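Local coordinates for protein-L-isoaspartate O-methyltransferase beta-aspartate methyltransferase (Plasmodium falciparum, PDB 2PBF) that probably methylates L-isoaspartyl residues in damaged proteins, using S-adenosyl-L-methionine as methyl donor, as a step towards their repair, at residues G23-D28 with M66-L71; L35-G40 with M98-N103; K188-I193 with D214-V219. All blocks are in the same frame, centred on the assembly; numbering follows the deposited sequence.

Overall arrangement
All three contacts belong to one Rossmann-like methyltransferase domain. Contacts 1 and 2 interleave along the chain: both first segments lie in the N-terminal region, and their partners on helices 64-74 and 93-101 follow. Their centres are 13 Å apart, and they meet where His67 packs on Arg39. Contact 3 comes later, between strands 187-195 and 212-219 across the intervening strand 198-205, its centre 15 Å from that of contact 1. Helix 64-74 joins these two, since Met66 touches Val219 and Ser70 touches Ile190. Contacts 2 and 3, 22 Å apart between centres, do not touch. The N-terminal helices and the sheet edge thus share the helix that supplies His67 to the ligand.

Contact 1: residues G23-D28 with M66-L71; sequences GIIDDD and MHALSL. With SAH (S-adenosyl-L-homocysteine), chain C.
Ile24 and Ile25 meet helix 64-74 through apolar contacts that converge on one methyl group. Ala68 CB points at the loop and lies 3.9 Å from Ile24 CG2 and equally 3.9 Å from Ile25 CG1, so consecutive isoleucines present different branches to it. Ile24 uses the methyl that stands anti to its own N, whereas in Ile25 the ethyl branch, beside the backbone N (chi1 -69°), does the touching. With just a methyl on the helix side, the backbones come close: the CA atoms of Ile25 and Ala68 are 6.3 Å apart.

The polar link is indirect. One water donates to Ile24 O at 2.8 Å and, more weakly, to Ala68 O at 2.7 Å, tying the loop backbone to a helical carbonyl.

On the ligand side of the helix, His67 gives a nearly straight hydrogen bond from NE2 to the carboxylate O of S-adenosyl-L-homocysteine, 2.7 Å long with an angle of 167° at the hydrogen. The carboxylate carbon lies in the ring plane, so the group is met at the imidazole edge, while Tyr93 stacks on the ring.

Two helix ends border the loop. Gly23, with positive phi, closes helix 12-21 in a Schellman motif, and Asp27 N-caps helix 28-35 through OD2 to Val30 N. Ile25 packs against Leu16 and Leu19 of the first helix and Val30 and Tyr31 of the second. Ala68 also touches Met34, placing helix 64-74 against this N-terminal helical pair, with Leu71 reaching on to helix 93-101.

Contact 2: residues L35-G40 with M98-N103; sequences LQVDRG and MAIKMN
Ile100 packs against Gln36 and Val37, joining the connection after helix 28-35 to the last turn of helix 93-101, which follows the first strand of the Rossmann-like core, 83-87. That helix closes in a Schellman motif, where Asn103 takes positive phi and its N bonds back to Ile100 O.

Ile100 lies at the centre of the contact and offers a different branch to each partner. Its CG2 methyl, anti to the backbone N, faces Gln36, and its CG1, beside that N (chi1 -78°), faces Val37.

Gln36 meets the methyl with the flat of its amide. Ile100 CG2 is 3.5 Å from Gln36 NE2 and 3.6 Å from Gln36 CD, with Gln36 OE1 only slightly farther, so the methyl rests over one face of the group instead of at its rim. The glutamine chain runs out extended past CG (chi2 179°) before the amide turns across it, and the two side chains meet at a slant. NE2 also donates to Asn32 O in helix 28-35, which ties down the nitrogen end of the amide while its face makes van der Waals contact with the methyl.

Val37 closes the more buried side: its CG2 is 4.1 Å from Ile100 CG1, the valine methyl passing alongside as the two side chains run opposite ways. Thr33 and Lys133 also touch Ile100.

The backbone beyond Val37 leads towards the ligand site. Val37 O accepts from Tyr93 OH, and Arg39 NH1 bonds to Ser62 O. Between them Asp38 forms an Asx turn: Gly40 N reaches Asp38 OD1 at 2.9 Å, on the anti side and 30° out of the carboxylate plane.

Contact 3: residues K188-I193 with D214-V219; sequences KLIIPI and DRLFDV
Leu216 and Val219 reach across to Ile190 and Pro192, linking two strands that are not neighbours in the sheet. Strand 198-205 lies between 187-195 and 212-219 and runs antiparallel to both. The strand order 3-2-1-4-5-6-7 differs from the usual class I methyltransferase order, in which strand 7 is inserted between 5 and 6; the exchange is a known feature of protein-isoaspartate methyltransferases.

Along 214-219, the guanidinium of Arg215 lies on the other side from the apolar contact. Arg215 NH2 forms a salt bridge with Asp218 OD1 at 3.5 Å, and NE pairs with Glu195, binding the outer strand to the end of strand 187-195.

Leu216 points towards strand 187-195 and makes a loose methyl-to-methyl contact, Leu216 CD1 to Ile190 CD1 at 4.4 Å. Arg73 of helix 64-74 touches both residues, so the helix fills in beside this pair. The psi of Leu216, -80°, departs from extended geometry and kinks the strand here. This is consistent with Leu216 and Val219, three residues apart, both facing the same partner strand, which a regular pleat would not allow.

Phe217 turns to the side of helix 64-74; Leu216 CB sits 4.1 Å above the plane of the Phe217 ring, offset towards its rim. Asp218 has a second partner for OD1 in Thr198 OG1, so that oxygen is shared between the outer and middle strands.

Val219 closes the contact. With CG1 beside the backbone N (chi1 -75°), the CG2 methyl falls between N and the carbonyl carbon, and Val219 CG2 meets Pro192 CB at 3.9 Å.

Contact 1: residues G23-D28 with M66-L71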
loop_
_atom_site.group_PDB
_atom_site.type_symbol
_atom_site.label_atom_id
_atom_site.label_comp_id
_atom_site.label_asym_id
_atom_site.label_seq_id
_atom_site.Cartn_x
_atom_site.Cartn_y
_atom_site.Cartn_z
ATOM N N GLY A 23 12.558 6.062 -15.627
ATOM C CA GLY A 23 11.752 7.200 -15.200
ATOM C C GLY A 23 10.502 6.821 -14.418
ATOM O O GLY A 23 9.583 7.618 -14.319
ATOM N N ILE A 24 10.488 5.599 -13.871
ATOM C CA ILE A 24 9.395 5.077 -13.047
ATOM C C ILE A 24 9.550 5.643 -11.637
ATOM O O ILE A 24 8.579 6.045 -11.005
ATOM C CB ILE A 24 9.370 3.519 -13.070
ATOM C CG1 ILE A 24 8.896 3.049 -14.443
ATOM C CG2 ILE A 24 8.483 2.943 -11.953
ATOM C CD1 ILE A 24 9.483 1.740 -14.891
ATOM N N ILE A 25 10.787 5.678 -11.168
ATOM C CA ILE A 25 11.141 6.440 -9.983
ATOM C C ILE A 25 11.733 7.766 -10.450
ATOM O O ILE A 25 12.729 7.763 -11.189
ATOM C CB ILE A 25 12.133 5.659 -9.091
ATOM C CG1 ILE A 25 11.428 4.456 -8.456
ATOM C CG2 ILE A 25 12.754 6.570 -8.024
ATOM C CD1 ILE A 25 12.361 3.458 -7.843
ATOM N N ASP A 26 11.074 8.869 -10.060
ATOM C CA ASP A 26 11.539 10.255 -10.281
ATOM C C ASP A 26 11.422 11.078 -8.967
ATOM O O ASP A 26 10.943 12.211 -8.957
ATOM C CB ASP A 26 10.747 10.930 -11.419
ATOM C CG ASP A 26 9.219 10.906 -11.186
ATOM O OD1 ASP A 26 8.767 11.006 -10.022
ATOM O OD2 ASP A 26 8.464 10.787 -12.177
ATOM N N ASP A 27 11.867 10.483 -7.863
ATOM C CA ASP A 27 11.712 11.059 -6.547
ATOM C C ASP A 27 12.721 10.366 -5.636
ATOM O O ASP A 27 12.821 9.131 -5.608
ATOM C CB ASP A 27 10.266 10.859 -6.064
ATOM C CG ASP A 27 9.941 11.633 -4.788
ATOM O OD1 ASP A 27 9.065 12.515 -4.827
ATOM O OD2 ASP A 27 10.528 11.328 -3.737
ATOM N N ASP A 28 13.484 11.174 -4.906
ATOM C CA ASP A 28 14.512 10.673 -4.014
ATOM C C ASP A 28 13.909 9.948 -2.818
ATOM O O ASP A 28 14.486 8.984 -2.338
ATOM C CB ASP A 28 15.390 11.825 -3.516
ATOM C CG ASP A 28 16.357 12.357 -4.581
ATOM O OD1 ASP A 28 17.284 13.102 -4.180
ATOM O OD2 ASP A 28 16.215 12.041 -5.790
ATOM N N MET A 66 4.533 -0.663 -9.975
ATOM C CA MET A 66 3.253 -0.338 -9.382
ATOM C C MET A 66 3.388 0.117 -7.955
ATOM O O MET A 66 2.684 1.056 -7.570
ATOM C CB MET A 66 2.241 -1.482 -9.476
ATOM C CG MET A 66 1.487 -1.552 -10.803
ATOM S SD MET A 66 0.968 0.051 -11.553
ATOM C CE MET A 66 0.089 0.854 -10.208
ATOM N N HIS A 67 4.290 -0.525 -7.187
ATOM C CA HIS A 67 4.628 -0.039 -5.852
ATOM C C HIS A 67 5.235 1.360 -5.971
ATOM O O HIS A 67 4.883 2.276 -5.199
ATOM C CB HIS A 67 5.635 -0.943 -5.117
ATOM C CG HIS A 67 5.109 -2.294 -4.714
ATOM N ND1 HIS A 67 5.915 -3.412 -4.695
ATOM C CD2 HIS A 67 3.883 -2.704 -4.292
ATOM C CE1 HIS A 67 5.207 -4.460 -4.302
ATOM N NE2 HIS A 67 3.971 -4.055 -4.035
ATOM N N ALA A 68 6.173 1.522 -6.907
ATOM C CA ALA A 68 6.883 2.801 -7.037
ATOM C C ALA A 68 5.914 3.931 -7.366
ATOM O O ALA A 68 5.987 4.996 -6.762
ATOM C CB ALA A 68 7.967 2.714 -8.091
ATOM N N LEU A 69 5.009 3.676 -8.309
ATOM C CA LEU A 69 4.061 4.669 -8.770
ATOM C C LEU A 69 3.073 5.062 -7.662
ATOM O O LEU A 69 2.807 6.244 -7.453
ATOM C CB LEU A 69 3.327 4.169 -10.020
ATOM C CG LEU A 69 1.933 4.757 -10.304
ATOM C CD1 LEU A 69 1.977 6.167 -10.933
ATOM C CD2 LEU A 69 1.190 3.820 -11.195
ATOM N N SER A 70 2.556 4.077 -6.937
ATOM C CA SER A 70 1.629 4.354 -5.853
ATOM C C SER A 70 2.314 5.122 -4.724
ATOM O O SER A 70 1.732 6.039 -4.129
ATOM C CB SER A 70 1.013 3.050 -5.340
ATOM O OG SER A 70 0.066 2.566 -6.268
ATOM N N LEU A 71 3.553 4.738 -4.434
ATOM C CA LEU A 71 4.313 5.356 -3.383
ATOM C C LEU A 71 4.611 6.809 -3.749
ATOM O O LEU A 71 4.592 7.679 -2.883
ATOM C CB LEU A 71 5.604 4.581 -3.146
ATOM C CG LEU A 71 6.315 4.540 -1.793
ATOM C CD1 LEU A 71 5.390 4.100 -0.642
ATOM C CD2 LEU A 71 7.530 3.603 -1.875
HETATM N N SAH C . 0.092 -4.308 -1.995
HETATM C CA SAH C . 0.029 -5.775 -2.221
HETATM C CB SAH C . -1.007 -6.068 -3.275
HETATM C CG SAH C . -1.409 -7.533 -3.173
HETATM S SD SAH C . -2.658 -7.961 -4.389
HETATM C C SAH C . 1.380 -6.391 -2.598
HETATM O O SAH C . 2.078 -5.826 -3.443
HETATM O OXT SAH C . 1.787 -7.452 -2.059
HETATM C "C5'" SAH C . -4.070 -7.237 -3.520
HETATM C "C4'" SAH C . -4.415 -7.857 -2.165
HETATM O "O4'" SAH C . -5.690 -7.391 -1.819
HETATM C "C3'" SAH C . -4.489 -9.376 -2.095
HETATM O "O3'" SAH C . -3.561 -9.839 -1.127
HETATM C "C2'" SAH C . -5.928 -9.675 -1.704
HETATM O "O2'" SAH C . -6.031 -10.779 -0.833
HETATM C "C1'" SAH C . -6.328 -8.380 -1.027
HETATM N N9 SAH C . -7.775 -8.069 -1.031
HETATM C C8 SAH C . -8.651 -8.305 -2.051
HETATM N N7 SAH C . -9.862 -7.827 -1.682
HETATM C C5 SAH C . -9.785 -7.312 -0.435
HETATM C C6 SAH C . -10.730 -6.730 0.418
HETATM N N6 SAH C . -12.004 -6.582 0.079
HETATM N N1 SAH C . -10.330 -6.264 1.644
HETATM C C2 SAH C . -9.013 -6.403 2.039
HETATM N N3 SAH C . -8.111 -6.992 1.189
HETATM C C4 SAH C . -8.477 -7.444 -0.029
HETATM O O HOH W 1 7.604 6.408 -8.352
#

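Contact 2: residues L35-G40 with M98-N103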
loop_
_atom_site.group_PDB
_atom_site.type_symbol
_atom_site.label_atom_id
_atom_site.label_comp_id
_atom_site.label_asym_id
_atom_site.label_seq_id
_atom_site.Cartn_x
_atom_site.Cartn_y
_atom_site.Cartn_z
ATOM N N LEU A 35 14.551 1.651 -1.235
ATOM C CA LEU A 35 15.910 1.156 -0.945
ATOM C C LEU A 35 15.983 0.508 0.437
ATOM O O LEU A 35 16.670 -0.488 0.636
ATOM C CB LEU A 35 16.932 2.300 -1.071
ATOM C CG LEU A 35 18.410 1.934 -0.803
ATOM C CD1 LEU A 35 18.892 0.919 -1.821
ATOM C CD2 LEU A 35 19.306 3.178 -0.775
ATOM N N GLN A 36 15.249 1.080 1.391
ATOM C CA GLN A 36 15.180 0.545 2.744
ATOM C C GLN A 36 14.374 -0.753 2.875
ATOM O O GLN A 36 14.454 -1.439 3.910
ATOM C CB GLN A 36 14.667 1.624 3.712
ATOM C CG GLN A 36 15.660 2.777 3.909
ATOM C CD GLN A 36 15.143 3.854 4.847
ATOM O OE1 GLN A 36 15.242 3.725 6.053
ATOM N NE2 GLN A 36 14.599 4.929 4.286
ATOM N N VAL A 37 13.612 -1.101 1.832
ATOM C CA VAL A 37 12.761 -2.289 1.853
ATOM C C VAL A 37 13.096 -3.251 0.679
ATOM O O VAL A 37 12.599 -3.090 -0.441
ATOM C CB VAL A 37 11.222 -1.910 1.858
ATOM C CG1 VAL A 37 10.388 -3.129 2.142
ATOM C CG2 VAL A 37 10.920 -0.825 2.901
ATOM N N ASP A 38 13.943 -4.241 0.953
ATOM C CA ASP A 38 14.395 -5.196 -0.036
ATOM C C ASP A 38 13.272 -6.154 -0.454
ATOM O O ASP A 38 12.760 -6.931 0.371
ATOM C CB ASP A 38 15.602 -5.987 0.518
ATOM C CG ASP A 38 16.246 -6.918 -0.523
ATOM O OD1 ASP A 38 15.576 -7.360 -1.472
ATOM O OD2 ASP A 38 17.456 -7.226 -0.368
ATOM N N ARG A 39 12.929 -6.115 -1.744
ATOM C CA ARG A 39 11.828 -6.907 -2.321
ATOM C C ARG A 39 11.984 -8.412 -2.120
ATOM O O ARG A 39 10.988 -9.120 -1.908
ATOM C CB ARG A 39 11.664 -6.571 -3.812
ATOM C CG ARG A 39 10.381 -7.074 -4.473
ATOM C CD ARG A 39 10.317 -6.668 -5.963
ATOM N NE ARG A 39 9.350 -7.462 -6.727
ATOM C CZ ARG A 39 8.028 -7.227 -6.768
ATOM N NH1 ARG A 39 7.516 -6.201 -6.111
ATOM N NH2 ARG A 39 7.223 -8.013 -7.475
ATOM N N GLY A 40 13.232 -8.888 -2.159
ATOM C CA GLY A 40 13.571 -10.299 -1.891
ATOM C C GLY A 40 13.225 -10.825 -0.507
ATOM O O GLY A 40 13.161 -12.041 -0.281
ATOM N N MET A 98 5.373 2.218 3.864
ATOM C CA MET A 98 4.705 3.276 4.622
ATOM C C MET A 98 5.257 3.461 6.044
ATOM O O MET A 98 5.460 4.593 6.477
ATOM C CB MET A 98 3.201 3.036 4.703
ATOM C CG MET A 98 2.431 3.148 3.402
ATOM S SD MET A 98 0.734 2.606 3.752
ATOM C CE MET A 98 -0.004 3.044 2.202
ATOM N N ALA A 99 5.479 2.353 6.767
ATOM C CA ALA A 99 6.096 2.380 8.102
ATOM C C ALA A 99 7.453 3.087 8.111
ATOM O O ALA A 99 7.796 3.781 9.074
ATOM C CB ALA A 99 6.262 0.944 8.643
ATOM N N ILE A 100 8.228 2.859 7.053
ATOM C CA ILE A 100 9.559 3.429 6.910
ATOM C C ILE A 100 9.506 4.918 6.656
ATOM O O ILE A 100 10.170 5.685 7.346
ATOM C CB ILE A 100 10.392 2.723 5.802
ATOM C CG1 ILE A 100 10.936 1.407 6.327
ATOM C CG2 ILE A 100 11.568 3.627 5.307
ATOM C CD1 ILE A 100 11.595 1.519 7.683
ATOM N N LYS A 101 8.684 5.320 5.693
ATOM C CA LYS A 101 8.575 6.718 5.317
ATOM C C LYS A 101 8.028 7.578 6.457
ATOM O O LYS A 101 8.367 8.768 6.601
ATOM C CB LYS A 101 7.666 6.848 4.096
ATOM C CG LYS A 101 8.196 7.820 3.090
ATOM C CD LYS A 101 7.648 9.170 3.326
ATOM C CE LYS A 101 8.518 10.242 2.747
ATOM N NZ LYS A 101 7.886 11.562 3.120
ATOM N N MET A 102 7.154 6.974 7.249
ATOM C CA MET A 102 6.483 7.679 8.326
ATOM C C MET A 102 7.177 7.490 9.686
ATOM O O MET A 102 6.721 8.003 10.702
ATOM C CB MET A 102 5.014 7.230 8.382
ATOM C CG MET A 102 4.180 7.690 7.179
ATOM S SD MET A 102 2.625 6.796 7.025
ATOM C CE MET A 102 1.642 7.715 8.176
ATOM N N ASN A 103 8.247 6.702 9.705
ATOM C CA ASN A 103 9.029 6.478 10.902
ATOM C C ASN A 103 8.201 6.058 12.096
ATOM O O ASN A 103 8.318 6.645 13.175
ATOM C CB ASN A 103 9.861 7.727 11.244
ATOM C CG ASN A 103 11.106 7.408 12.087
ATOM O OD1 ASN A 103 11.342 6.264 12.536
ATOM N ND2 ASN A 103 11.906 8.434 12.312
#

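Contact 3: residues K188-I193 with D214-V219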
loop_
_atom_site.group_PDB
_atom_site.type_symbol
_atom_site.label_atom_id
_atom_site.label_comp_id
_atom_site.label_asym_id
_atom_site.label_seq_id
_atom_site.Cartn_x
_atom_site.Cartn_y
_atom_site.Cartn_z
ATOM N N LYS A 188 -4.928 11.862 0.769
ATOM C CA LYS A 188 -5.022 11.225 -0.555
ATOM C C LYS A 188 -5.333 9.727 -0.503
ATOM O O LYS A 188 -4.781 8.995 0.329
ATOM C CB LYS A 188 -3.747 11.468 -1.370
ATOM C CG LYS A 188 -3.795 12.777 -2.131
ATOM C CD LYS A 188 -2.446 13.353 -2.444
ATOM C CE LYS A 188 -2.665 14.689 -3.167
ATOM N NZ LYS A 188 -1.412 15.191 -3.787
ATOM N N LEU A 189 -6.203 9.291 -1.415
ATOM C CA LEU A 189 -6.587 7.886 -1.598
ATOM C C LEU A 189 -6.218 7.530 -3.028
ATOM O O LEU A 189 -6.611 8.228 -3.969
ATOM C CB LEU A 189 -8.100 7.722 -1.444
ATOM C CG LEU A 189 -8.942 6.495 -1.033
ATOM C CD1 LEU A 189 -10.426 6.827 -1.352
ATOM C CD2 LEU A 189 -8.572 5.146 -1.632
ATOM N N ILE A 190 -5.440 6.472 -3.167
ATOM C CA ILE A 190 -5.017 5.903 -4.448
ATOM C C ILE A 190 -5.723 4.563 -4.609
ATOM O O ILE A 190 -5.579 3.675 -3.785
ATOM C CB ILE A 190 -3.471 5.689 -4.468
ATOM C CG1 ILE A 190 -2.730 7.028 -4.467
ATOM C CG2 ILE A 190 -3.022 4.760 -5.631
ATOM C CD1 ILE A 190 -2.991 7.884 -5.692
ATOM N N ILE A 191 -6.501 4.424 -5.672
ATOM C CA ILE A 191 -7.324 3.242 -5.820
ATOM C C ILE A 191 -7.634 2.937 -7.285
ATOM O O ILE A 191 -7.964 3.842 -8.036
ATOM C CB ILE A 191 -8.657 3.391 -4.994
ATOM C CG1 ILE A 191 -9.584 2.202 -5.223
ATOM C CG2 ILE A 191 -9.345 4.758 -5.268
ATOM C CD1 ILE A 191 -10.789 2.173 -4.274
ATOM N N PRO A 192 -7.510 1.658 -7.697
ATOM C CA PRO A 192 -8.014 1.322 -9.042
ATOM C C PRO A 192 -9.530 1.112 -9.013
ATOM O O PRO A 192 -10.027 0.410 -8.148
ATOM C CB PRO A 192 -7.290 0.011 -9.375
ATOM C CG PRO A 192 -6.248 -0.185 -8.230
ATOM C CD PRO A 192 -6.897 0.482 -7.049
ATOM N N ILE A 193 -10.250 1.726 -9.951
ATOM C CA ILE A 193 -11.702 1.499 -10.092
ATOM C C ILE A 193 -12.026 1.011 -11.521
ATOM O O ILE A 193 -11.567 1.616 -12.494
ATOM C CB ILE A 193 -12.523 2.756 -9.680
ATOM C CG1 ILE A 193 -12.196 3.157 -8.221
ATOM C CG2 ILE A 193 -14.057 2.523 -9.851
ATOM C CD1 ILE A 193 -12.403 4.604 -7.894
ATOM N N ASP A 214 -9.507 12.301 -9.348
ATOM C CA ASP A 214 -8.465 12.573 -10.334
ATOM C C ASP A 214 -8.100 11.287 -11.066
ATOM O O ASP A 214 -7.473 10.385 -10.496
ATOM C CB ASP A 214 -7.246 13.172 -9.634
ATOM C CG ASP A 214 -6.247 13.793 -10.586
ATOM O OD1 ASP A 214 -6.370 13.642 -11.827
ATOM O OD2 ASP A 214 -5.316 14.448 -10.064
ATOM N N ARG A 215 -8.513 11.218 -12.329
ATOM C CA ARG A 215 -8.371 10.033 -13.164
ATOM C C ARG A 215 -6.929 9.972 -13.661
ATOM O O ARG A 215 -6.499 10.844 -14.414
ATOM C CB ARG A 215 -9.365 10.120 -14.340
ATOM C CG ARG A 215 -9.807 8.760 -14.904
ATOM C CD ARG A 215 -10.537 8.795 -16.280
ATOM N NE ARG A 215 -10.085 7.655 -17.088
ATOM C CZ ARG A 215 -9.000 7.670 -17.871
ATOM N NH1 ARG A 215 -8.284 8.781 -18.008
ATOM N NH2 ARG A 215 -8.630 6.579 -18.530
ATOM N N LEU A 216 -6.171 8.967 -13.239
ATOM C CA LEU A 216 -4.733 8.948 -13.550
ATOM C C LEU A 216 -4.444 8.238 -14.862
ATOM O O LEU A 216 -4.244 8.886 -15.881
ATOM C CB LEU A 216 -3.893 8.382 -12.388
ATOM C CG LEU A 216 -3.845 9.245 -11.108
ATOM C CD1 LEU A 216 -2.917 8.625 -10.077
ATOM C CD2 LEU A 216 -3.448 10.713 -11.376
ATOM N N PHE A 217 -4.422 6.912 -14.837
ATOM C CA PHE A 217 -4.274 6.118 -16.055
ATOM C C PHE A 217 -4.728 4.677 -15.820
ATOM O O PHE A 217 -5.009 4.278 -14.685
ATOM C CB PHE A 217 -2.824 6.155 -16.538
ATOM C CG PHE A 217 -1.830 5.970 -15.447
ATOM C CD1 PHE A 217 -1.676 4.732 -14.833
ATOM C CD2 PHE A 217 -1.047 7.034 -15.020
ATOM C CE1 PHE A 217 -0.769 4.555 -13.825
ATOM C CE2 PHE A 217 -0.130 6.868 -13.996
ATOM C CZ PHE A 217 0.003 5.626 -13.399
ATOM N N ASP A 218 -4.788 3.907 -16.910
ATOM C CA ASP A 218 -5.213 2.530 -16.869
ATOM C C ASP A 218 -4.162 1.648 -16.197
ATOM O O ASP A 218 -2.963 1.852 -16.373
ATOM C CB ASP A 218 -5.541 2.035 -18.273
ATOM C CG ASP A 218 -6.618 2.868 -18.937
ATOM O OD1 ASP A 218 -7.595 3.224 -18.237
ATOM O OD2 ASP A 218 -6.475 3.186 -20.146
ATOM N N VAL A 219 -4.638 0.679 -15.420
ATOM C CA VAL A 219 -3.773 -0.195 -14.638
ATOM C C VAL A 219 -4.314 -1.617 -14.654
ATOM O O VAL A 219 -5.414 -1.859 -15.134
ATOM C CB VAL A 219 -3.616 0.293 -13.155
ATOM C CG1 VAL A 219 -2.689 1.490 -13.061
ATOM C CG2 VAL A 219 -4.962 0.600 -12.498
#